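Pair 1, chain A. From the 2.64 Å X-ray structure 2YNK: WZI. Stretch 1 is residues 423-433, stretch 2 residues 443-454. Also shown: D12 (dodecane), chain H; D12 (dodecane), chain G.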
# COMPACT_ATOMS: atom_id res chain seq x y z
N GLN A 423 -14.45 -19.28 15.94
CA GLN A 423 -14.95 -19.47 14.58
C GLN A 423 -14.19 -18.55 13.60
O GLN A 423 -13.02 -18.78 13.33
CB GLN A 423 -16.46 -19.26 14.53
CG GLN A 423 -17.23 -20.37 15.23
CD GLN A 423 -18.73 -20.18 15.17
OE1 GLN A 423 -19.42 -20.85 14.40
NE2 GLN A 423 -19.24 -19.26 15.97
N SER A 424 -14.84 -17.48 13.13
CA SER A 424 -14.24 -16.61 12.11
C SER A 424 -13.72 -15.28 12.68
O SER A 424 -13.22 -14.43 11.93
CB SER A 424 -15.27 -16.34 11.02
OG SER A 424 -14.63 -16.01 9.80
N VAL A 425 -13.82 -15.10 13.99
CA VAL A 425 -13.38 -13.86 14.63
C VAL A 425 -11.86 -13.86 14.77
O VAL A 425 -11.31 -14.65 15.54
CB VAL A 425 -14.00 -13.68 16.03
CG1 VAL A 425 -13.63 -12.30 16.58
CG2 VAL A 425 -15.52 -13.85 15.99
N ARG A 426 -11.20 -12.97 14.03
CA ARG A 426 -9.73 -12.90 14.00
C ARG A 426 -9.17 -11.73 14.80
O ARG A 426 -9.68 -10.62 14.77
CB ARG A 426 -9.21 -12.81 12.57
CG ARG A 426 -7.72 -13.07 12.44
CD ARG A 426 -7.29 -13.15 10.98
NE ARG A 426 -5.90 -13.59 10.81
CZ ARG A 426 -5.48 -14.85 10.94
NH1 ARG A 426 -6.32 -15.81 11.29
NH2 ARG A 426 -4.20 -15.15 10.76
N LEU A 427 -8.06 -12.01 15.47
CA LEU A 427 -7.41 -11.11 16.39
C LEU A 427 -6.00 -10.82 15.87
O LEU A 427 -5.31 -11.73 15.42
CB LEU A 427 -7.36 -11.79 17.75
CG LEU A 427 -6.91 -11.04 19.00
CD1 LEU A 427 -7.81 -9.85 19.29
CD2 LEU A 427 -6.88 -12.00 20.17
N ASN A 428 -5.57 -9.56 15.93
CA ASN A 428 -4.25 -9.14 15.44
C ASN A 428 -3.51 -8.32 16.48
O ASN A 428 -3.88 -7.19 16.73
CB ASN A 428 -4.38 -8.29 14.16
CG ASN A 428 -4.32 -9.13 12.90
OD1 ASN A 428 -5.02 -10.14 12.76
ND2 ASN A 428 -3.48 -8.71 11.95
N THR A 429 -2.46 -8.89 17.06
CA THR A 429 -1.70 -8.18 18.08
C THR A 429 -0.33 -7.73 17.60
O THR A 429 0.21 -8.23 16.62
CB THR A 429 -1.50 -9.07 19.32
OG1 THR A 429 -1.10 -10.39 18.90
CG2 THR A 429 -2.80 -9.15 20.11
N SER A 430 0.22 -6.74 18.30
CA SER A 430 1.54 -6.21 17.99
C SER A 430 2.19 -5.72 19.28
O SER A 430 1.50 -5.29 20.20
CB SER A 430 1.44 -5.08 16.97
OG SER A 430 2.65 -4.96 16.23
N LEU A 431 3.51 -5.82 19.34
CA LEU A 431 4.29 -5.41 20.50
C LEU A 431 5.60 -4.84 20.00
O LEU A 431 6.25 -5.46 19.17
CB LEU A 431 4.56 -6.62 21.38
CG LEU A 431 5.34 -6.37 22.67
CD1 LEU A 431 4.44 -5.78 23.75
CD2 LEU A 431 5.98 -7.67 23.15
N TRP A 432 6.00 -3.67 20.48
CA TRP A 432 7.21 -3.04 19.94
C TRP A 432 8.04 -2.26 20.93
O TRP A 432 7.53 -1.83 21.97
CB TRP A 432 6.84 -2.14 18.76
CG TRP A 432 5.93 -1.00 19.14
CD1 TRP A 432 6.29 0.24 19.66
CD2 TRP A 432 4.46 -0.97 19.07
NE1 TRP A 432 5.18 1.01 19.89
CE2 TRP A 432 4.06 0.35 19.56
CE3 TRP A 432 3.48 -1.87 18.66
CZ2 TRP A 432 2.74 0.74 19.63
CZ3 TRP A 432 2.15 -1.47 18.74
CH2 TRP A 432 1.79 -0.20 19.22
N TYR A 433 9.33 -2.12 20.62
CA TYR A 433 10.26 -1.27 21.36
C TYR A 433 11.06 -0.43 20.38
O TYR A 433 11.54 -0.94 19.37
CB TYR A 433 11.24 -2.10 22.22
CG TYR A 433 12.33 -1.24 22.86
CD1 TYR A 433 12.05 -0.41 23.94
CD2 TYR A 433 13.65 -1.27 22.38
CE1 TYR A 433 13.04 0.37 24.52
CE2 TYR A 433 14.65 -0.51 22.96
CZ TYR A 433 14.34 0.32 24.03
OH TYR A 433 15.31 1.10 24.62
N ASP A 443 8.46 4.57 24.21
CA ASP A 443 9.45 3.65 23.65
C ASP A 443 8.93 2.19 23.52
O ASP A 443 9.32 1.49 22.60
CB ASP A 443 10.80 3.73 24.38
CG ASP A 443 10.68 3.52 25.88
OD1 ASP A 443 9.60 3.10 26.36
OD2 ASP A 443 11.68 3.79 26.58
N VAL A 444 8.04 1.77 24.42
CA VAL A 444 7.37 0.47 24.32
C VAL A 444 5.88 0.66 24.18
O VAL A 444 5.31 1.58 24.75
CB VAL A 444 7.57 -0.41 25.57
CG1 VAL A 444 7.24 -1.86 25.26
CG2 VAL A 444 9.00 -0.29 26.08
N GLY A 445 5.25 -0.24 23.43
CA GLY A 445 3.81 -0.22 23.26
C GLY A 445 3.28 -1.50 22.64
O GLY A 445 4.04 -2.34 22.14
N ALA A 446 1.97 -1.64 22.67
CA ALA A 446 1.30 -2.80 22.11
C ALA A 446 -0.03 -2.35 21.54
O ALA A 446 -0.70 -1.49 22.11
CB ALA A 446 1.09 -3.85 23.18
N SER A 447 -0.40 -2.91 20.39
CA SER A 447 -1.72 -2.70 19.84
C SER A 447 -2.42 -4.05 19.70
O SER A 447 -1.84 -5.08 19.99
CB SER A 447 -1.65 -1.95 18.50
OG SER A 447 -0.91 -2.65 17.54
N ALA A 448 -3.69 -4.01 19.31
CA ALA A 448 -4.49 -5.22 19.10
C ALA A 448 -5.70 -4.87 18.25
O ALA A 448 -6.41 -3.91 18.56
CB ALA A 448 -4.93 -5.81 20.43
N GLY A 449 -5.92 -5.63 17.19
CA GLY A 449 -7.07 -5.45 16.32
C GLY A 449 -7.93 -6.70 16.22
O GLY A 449 -7.50 -7.80 16.55
N ILE A 450 -9.16 -6.51 15.74
CA ILE A 450 -10.15 -7.57 15.69
C ILE A 450 -10.96 -7.47 14.40
O ILE A 450 -11.21 -6.38 13.91
CB ILE A 450 -11.07 -7.51 16.92
CG1 ILE A 450 -11.82 -8.82 17.10
CG2 ILE A 450 -12.03 -6.33 16.81
CD1 ILE A 450 -12.47 -8.96 18.46
N GLU A 451 -11.35 -8.63 13.85
CA GLU A 451 -12.17 -8.69 12.64
C GLU A 451 -13.33 -9.67 12.86
O GLU A 451 -13.09 -10.83 13.22
CB GLU A 451 -11.35 -9.19 11.46
CG GLU A 451 -10.18 -8.31 11.05
CD GLU A 451 -9.40 -8.87 9.86
OE1 GLU A 451 -9.41 -10.11 9.66
OE2 GLU A 451 -8.79 -8.08 9.10
N ILE A 452 -14.56 -9.21 12.65
CA ILE A 452 -15.74 -10.05 12.80
C ILE A 452 -16.62 -9.96 11.55
O ILE A 452 -17.33 -8.97 11.36
CB ILE A 452 -16.60 -9.66 14.02
CG1 ILE A 452 -15.77 -9.62 15.31
CG2 ILE A 452 -17.74 -10.66 14.21
CD1 ILE A 452 -15.05 -8.31 15.53
N PRO A 453 -16.56 -10.98 10.68
CA PRO A 453 -17.45 -11.01 9.51
C PRO A 453 -18.79 -11.70 9.80
O PRO A 453 -18.82 -12.67 10.54
CB PRO A 453 -16.64 -11.81 8.47
CG PRO A 453 -15.35 -12.18 9.13
CD PRO A 453 -15.54 -12.03 10.60
N PHE A 454 -19.86 -11.17 9.22
CA PHE A 454 -21.23 -11.65 9.44
C PHE A 454 -21.94 -11.83 8.11
O PHE A 454 -21.68 -11.08 7.17
CB PHE A 454 -22.05 -10.62 10.23
CG PHE A 454 -21.65 -10.46 11.66
CD1 PHE A 454 -21.94 -11.44 12.61
CD2 PHE A 454 -21.04 -9.28 12.10
CE1 PHE A 454 -21.60 -11.27 13.94
CE2 PHE A 454 -20.70 -9.11 13.43
CZ PHE A 454 -20.97 -10.10 14.35
C1 D12 H . 0.87 -8.13 23.85
C2 D12 H . -0.29 -7.45 23.12
C3 D12 H . -1.23 -6.66 24.04
C4 D12 H . -2.10 -5.67 23.26
C5 D12 H . -3.04 -4.87 24.18
C6 D12 H . -2.98 -3.35 23.99
C7 D12 H . -4.25 -2.69 24.51
C8 D12 H . -4.01 -1.27 25.03
C9 D12 H . -5.26 -0.39 24.91
C10 D12 H . -5.30 0.71 25.97
C11 D12 H . -6.42 1.72 25.74
C12 D12 H . -7.14 2.01 27.04
C1 D12 G . 1.81 -6.79 28.91
C2 D12 G . 1.60 -5.70 27.87
C3 D12 G . 2.90 -4.95 27.58
C4 D12 G . 2.70 -3.73 26.67
C5 D12 G . 2.05 -2.53 27.36
C6 D12 G . 2.96 -1.30 27.39
C7 D12 G . 2.20 -0.02 27.75
C8 D12 G . 2.83 0.80 28.88
C9 D12 G . 3.93 1.77 28.44
C10 D12 G . 4.32 2.69 29.61
C11 D12 G . 5.21 3.86 29.21
C12 D12 G . 4.63 5.17 29.71
O HOH W 1 -2.04 -4.94 16.60

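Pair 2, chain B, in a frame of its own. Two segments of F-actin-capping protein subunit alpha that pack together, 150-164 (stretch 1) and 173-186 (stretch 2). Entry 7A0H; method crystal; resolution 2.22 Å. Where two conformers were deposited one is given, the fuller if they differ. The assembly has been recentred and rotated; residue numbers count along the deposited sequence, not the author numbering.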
# COMPACT_ATOMS: atom_id res chain seq x y z
N SER B 150 13.63 17.62 21.89
CA SER B 150 13.26 16.24 22.14
C SER B 150 12.85 15.53 20.85
O SER B 150 13.46 14.54 20.44
CB SER B 150 12.12 16.20 23.15
OG SER B 150 11.15 17.20 22.85
N LYS B 151 11.78 16.03 20.22
CA LYS B 151 11.18 15.39 19.07
C LYS B 151 12.19 15.13 17.96
O LYS B 151 12.21 14.05 17.37
CB LYS B 151 10.03 16.25 18.54
CG LYS B 151 8.85 16.29 19.48
CD LYS B 151 7.66 17.00 18.92
CE LYS B 151 7.77 18.45 19.15
NZ LYS B 151 7.94 18.74 20.59
N HIS B 152 13.02 16.13 17.65
CA HIS B 152 14.00 15.98 16.58
C HIS B 152 14.87 14.75 16.83
O HIS B 152 15.30 14.48 17.95
CB HIS B 152 14.89 17.24 16.47
CG HIS B 152 15.89 17.19 15.35
ND1 HIS B 152 17.26 17.19 15.56
CD2 HIS B 152 15.73 17.15 14.00
CE1 HIS B 152 17.89 17.14 14.40
NE2 HIS B 152 16.98 17.12 13.44
N GLY B 153 15.11 13.99 15.77
CA GLY B 153 16.01 12.87 15.82
C GLY B 153 15.33 11.55 15.49
O GLY B 153 14.10 11.44 15.42
N LEU B 154 16.18 10.56 15.29
CA LEU B 154 15.82 9.21 14.91
C LEU B 154 16.19 8.26 16.05
O LEU B 154 17.15 8.48 16.79
CB LEU B 154 16.55 8.75 13.64
CG LEU B 154 15.96 8.81 12.22
CD1 LEU B 154 17.06 8.33 11.21
CD2 LEU B 154 14.69 7.99 12.11
N ASN B 155 15.39 7.22 16.18
CA ASN B 155 15.71 6.07 17.01
C ASN B 155 15.94 4.95 16.01
O ASN B 155 15.13 4.76 15.11
CB ASN B 155 14.57 5.79 17.98
CG ASN B 155 14.91 4.73 18.98
OD1 ASN B 155 16.01 4.69 19.52
ND2 ASN B 155 13.95 3.85 19.25
N VAL B 156 17.07 4.28 16.11
CA VAL B 156 17.41 3.20 15.19
C VAL B 156 17.72 1.93 16.00
O VAL B 156 18.46 2.00 16.98
CB VAL B 156 18.58 3.61 14.27
CG1 VAL B 156 19.76 4.07 15.09
CG2 VAL B 156 18.96 2.46 13.34
N LYS B 157 17.10 0.80 15.61
CA LYS B 157 17.32 -0.49 16.28
C LYS B 157 17.96 -1.45 15.30
O LYS B 157 17.40 -1.65 14.20
CB LYS B 157 16.01 -1.08 16.84
CG LYS B 157 15.29 -0.21 17.92
CD LYS B 157 13.98 -0.85 18.43
CE LYS B 157 13.42 -0.12 19.66
NZ LYS B 157 14.25 -0.29 20.92
N CYS B 158 19.10 -2.04 15.69
CA CYS B 158 19.95 -2.84 14.81
C CYS B 158 20.18 -4.19 15.47
O CYS B 158 20.34 -4.29 16.70
CB CYS B 158 21.33 -2.17 14.54
SG CYS B 158 22.40 -3.09 13.30
N ALA B 159 20.21 -5.23 14.66
CA ALA B 159 20.55 -6.53 15.22
C ALA B 159 21.13 -7.38 14.11
O ALA B 159 20.79 -7.20 12.92
CB ALA B 159 19.31 -7.18 15.91
N SER B 160 22.01 -8.30 14.51
CA SER B 160 22.62 -9.24 13.59
C SER B 160 22.86 -10.55 14.35
O SER B 160 23.18 -10.52 15.54
CB SER B 160 24.00 -8.78 13.04
OG SER B 160 24.91 -8.45 14.14
N SER B 161 22.89 -11.65 13.60
CA SER B 161 22.96 -12.93 14.27
C SER B 161 23.47 -13.93 13.29
O SER B 161 23.22 -13.76 12.11
CB SER B 161 21.54 -13.36 14.77
OG SER B 161 21.67 -14.61 15.40
N VAL B 162 24.10 -15.01 13.74
CA VAL B 162 24.39 -16.11 12.82
C VAL B 162 23.87 -17.41 13.43
O VAL B 162 24.16 -17.71 14.61
CB VAL B 162 25.90 -16.24 12.46
CG1 VAL B 162 26.03 -17.32 11.41
CG2 VAL B 162 26.52 -14.92 11.74
N TYR B 163 23.16 -18.21 12.61
CA TYR B 163 22.55 -19.46 13.03
C TYR B 163 23.15 -20.66 12.31
O TYR B 163 23.39 -20.60 11.10
CB TYR B 163 20.97 -19.50 12.75
CG TYR B 163 20.22 -18.33 13.30
CD1 TYR B 163 19.64 -18.37 14.59
CD2 TYR B 163 20.16 -17.16 12.58
CE1 TYR B 163 19.02 -17.26 15.14
CE2 TYR B 163 19.48 -16.05 13.10
CZ TYR B 163 18.91 -16.09 14.35
OH TYR B 163 18.26 -14.95 14.87
N ALA B 164 23.30 -21.78 13.01
CA ALA B 164 23.95 -22.93 12.39
C ALA B 164 23.13 -24.20 12.56
O ALA B 164 22.60 -24.45 13.65
CB ALA B 164 25.30 -23.22 13.00
N LEU B 173 24.79 -22.31 7.33
CA LEU B 173 24.88 -21.10 8.11
C LEU B 173 23.97 -20.04 7.51
O LEU B 173 23.97 -19.82 6.28
CB LEU B 173 26.31 -20.63 8.18
CG LEU B 173 27.39 -21.40 8.93
CD1 LEU B 173 28.73 -20.81 8.32
CD2 LEU B 173 27.36 -21.20 10.39
N PHE B 174 23.27 -19.36 8.38
CA PHE B 174 22.34 -18.34 8.01
C PHE B 174 22.77 -17.11 8.74
O PHE B 174 22.86 -17.14 9.98
CB PHE B 174 20.94 -18.74 8.38
CG PHE B 174 19.87 -17.74 7.91
CD1 PHE B 174 19.54 -17.67 6.57
CD2 PHE B 174 19.21 -16.90 8.81
CE1 PHE B 174 18.55 -16.80 6.11
CE2 PHE B 174 18.18 -16.01 8.37
CZ PHE B 174 17.85 -15.97 7.04
N LEU B 175 23.11 -16.07 7.96
CA LEU B 175 23.68 -14.83 8.48
C LEU B 175 22.66 -13.77 8.20
O LEU B 175 22.14 -13.70 7.07
CB LEU B 175 25.01 -14.42 7.79
CG LEU B 175 26.26 -15.32 7.88
CD1 LEU B 175 26.15 -16.37 6.80
CD2 LEU B 175 27.62 -14.55 7.79
N LEU B 176 22.45 -12.90 9.18
CA LEU B 176 21.31 -11.98 9.13
C LEU B 176 21.60 -10.66 9.83
O LEU B 176 22.11 -10.60 10.98
CB LEU B 176 20.10 -12.61 9.82
CG LEU B 176 18.76 -11.83 9.96
CD1 LEU B 176 18.15 -11.59 8.59
CD2 LEU B 176 17.76 -12.69 10.85
N ILE B 177 21.30 -9.58 9.09
CA ILE B 177 21.40 -8.22 9.62
C ILE B 177 20.01 -7.54 9.57
O ILE B 177 19.36 -7.55 8.52
CB ILE B 177 22.40 -7.35 8.84
CG1 ILE B 177 23.78 -8.00 8.78
CG2 ILE B 177 22.51 -5.96 9.53
CD1 ILE B 177 24.85 -7.18 7.77
N CYS B 178 19.70 -6.84 10.64
CA CYS B 178 18.41 -6.13 10.72
C CYS B 178 18.58 -4.72 11.22
O CYS B 178 19.24 -4.48 12.27
CB CYS B 178 17.44 -6.84 11.75
SG CYS B 178 17.23 -8.54 11.46
N CYS B 179 17.96 -3.76 10.52
CA CYS B 179 17.85 -2.40 11.07
C CYS B 179 16.43 -1.88 10.84
O CYS B 179 15.83 -2.08 9.78
CB CYS B 179 18.94 -1.40 10.50
SG CYS B 179 20.74 -1.64 11.09
N ASP B 180 15.92 -1.22 11.87
CA ASP B 180 14.59 -0.64 11.93
C ASP B 180 14.75 0.79 12.41
O ASP B 180 15.43 1.05 13.42
CB ASP B 180 13.66 -1.41 12.88
CG ASP B 180 13.22 -2.77 12.32
OD1 ASP B 180 12.84 -2.96 11.15
OD2 ASP B 180 13.29 -3.69 13.12
N ARG B 181 14.14 1.71 11.69
CA ARG B 181 14.23 3.14 11.96
C ARG B 181 12.87 3.65 12.41
O ARG B 181 11.84 3.24 11.88
CB ARG B 181 14.69 3.84 10.68
CG ARG B 181 16.16 3.40 10.24
CD ARG B 181 16.66 3.98 8.84
NE ARG B 181 16.49 5.43 8.80
CZ ARG B 181 15.54 6.05 8.12
NH1 ARG B 181 14.69 5.38 7.36
NH2 ARG B 181 15.44 7.37 8.20
N TYR B 182 12.86 4.51 13.42
CA TYR B 182 11.67 5.04 14.05
C TYR B 182 11.74 6.55 14.01
O TYR B 182 12.74 7.15 14.41
CB TYR B 182 11.55 4.55 15.51
CG TYR B 182 11.36 3.06 15.54
CD1 TYR B 182 10.08 2.49 15.50
CD2 TYR B 182 12.47 2.22 15.49
CE1 TYR B 182 9.90 1.13 15.47
CE2 TYR B 182 12.32 0.85 15.45
CZ TYR B 182 11.04 0.31 15.42
OH TYR B 182 10.92 -1.05 15.36
N TYR B 183 10.66 7.16 13.53
CA TYR B 183 10.50 8.60 13.60
C TYR B 183 9.88 8.98 14.92
O TYR B 183 9.08 8.23 15.50
CB TYR B 183 9.69 9.14 12.43
CG TYR B 183 10.42 9.05 11.09
CD1 TYR B 183 11.82 8.95 11.00
CD2 TYR B 183 9.70 9.07 9.89
CE1 TYR B 183 12.47 8.87 9.73
CE2 TYR B 183 10.32 9.00 8.65
CZ TYR B 183 11.70 8.89 8.56
OH TYR B 183 12.26 8.81 7.30
N LEU B 184 10.24 10.17 15.39
CA LEU B 184 9.81 10.56 16.73
C LEU B 184 10.44 9.49 17.61
O LEU B 184 11.67 9.41 17.68
CB LEU B 184 8.30 10.66 16.81
CG LEU B 184 7.87 11.79 15.85
CD1 LEU B 184 6.35 11.92 15.67
CD2 LEU B 184 8.47 13.12 16.30
N LYS B 185 9.63 8.63 18.23
CA LYS B 185 10.25 7.51 18.94
C LYS B 185 9.58 6.19 18.61
O LYS B 185 10.23 5.14 18.68
CB LYS B 185 10.25 7.76 20.46
CG LYS B 185 11.27 8.85 20.93
CD LYS B 185 12.79 8.61 20.63
CE LYS B 185 13.44 7.55 21.56
NZ LYS B 185 14.88 7.26 21.25
N ASN B 186 8.30 6.22 18.25
CA ASN B 186 7.58 4.97 18.02
C ASN B 186 6.85 4.87 16.69
O ASN B 186 6.17 3.86 16.45
CB ASN B 186 6.59 4.76 19.18
CG ASN B 186 5.52 5.85 19.24
OD1 ASN B 186 5.68 6.95 18.69
ND2 ASN B 186 4.43 5.55 19.95

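Both pairs consist of two neighbouring antiparallel strands. The strand axes approach to 4.4 Å in pair 1 and 4.6 Å in pair 2, and their directions differ by 167° and 173°. Backbone atoms of 14 central residues superpose with an RMSD of 0.4 Å, and the matched positions run from Val A425 = Leu B154 to Tyr A433 = Val B162 on the first strand and from Asp A443 = Phe B174 to Ile A452 = Tyr B183 on the second.

The register is preserved along with the fold of the backbone. Arg A426 and Glu A451 form a hydrogen-bonded pair, as do the matching Asn B155 and Tyr B182; the same alternation continues to Trp A432 with Gly A445 and Ser B161 with Leu B176. At the centre, Gly A449 N donates to Asn A428 O at 2.6 Å, and Asp B180 N donates to Lys B157 O at 2.8 Å. Because these bonds involve only main-chain atoms, they tolerate very different side chains.

On the face carrying Thr A429 and Ala A448, cross-strand neighbours sit at non-hydrogen-bonded sites, where the backbones come close. Thr A429 CG2 lies 4.0 Å from Ala A448 CB. The matching residues of pair 2 are two cysteines, whose sulfurs reach further: Cys B158 SG and Cys B179 SG are 3.1 Å apart in the conformers given, too far for a disulfide. One step along, Leu A431 CD1 packs on Ala A446 CB at 3.9 Å, a large residue against a small one. Pair 2 reverses the sizes, with Ser B160 CB 4.3 Å from Ile B177 CG1. Next, Tyr A433 presents its ring edge to Val A444, CD1 to CG2 at 3.7 Å, whereas Val B162 CG2 meets Leu B175 CG at 3.9 Å with aliphatic groups alone. In pair 1 this face also receives dodecane: Ala A446 CB is 3.8 Å from C4 of the chain G molecule.

Towards the other end, Val A425 CG1 touches Ile A452 CG1 at 3.7 Å. The matching Leu B154 places CD2 against the ring edge of Tyr B183, 3.2 Å from CD1.

The opposite face shows the sharpest difference. Trp A432 folds its indole over the neighbouring strand, and Gly A445 CA lies 4.0 Å from the centroid of the five-membered ring, over its face. An ideal CB on Gly A445 would be 2.9 Å from Trp A432 CZ2, a clash, so the bare glycine makes room for the ring. Pair 2 exchanges the bulk: Ser B161 is the small partner and Leu B176 the large one, its CD2 reaching Tyr B163 CE2 at 4.4 Å.

Further along, Ser A430 CB approaches Ser A447 OG at 3.4 Å, and a water links Ser A447 OG (2.7 Å) to Asn A428 O (2.9 Å); Ala B159 and Cys B178 occupy these two serine positions. Finally, Arg A426 CD lies 3.9 Å from Glu A451 OE1, while Asn B155 CB and Tyr B182 CB are 4.1 Å apart.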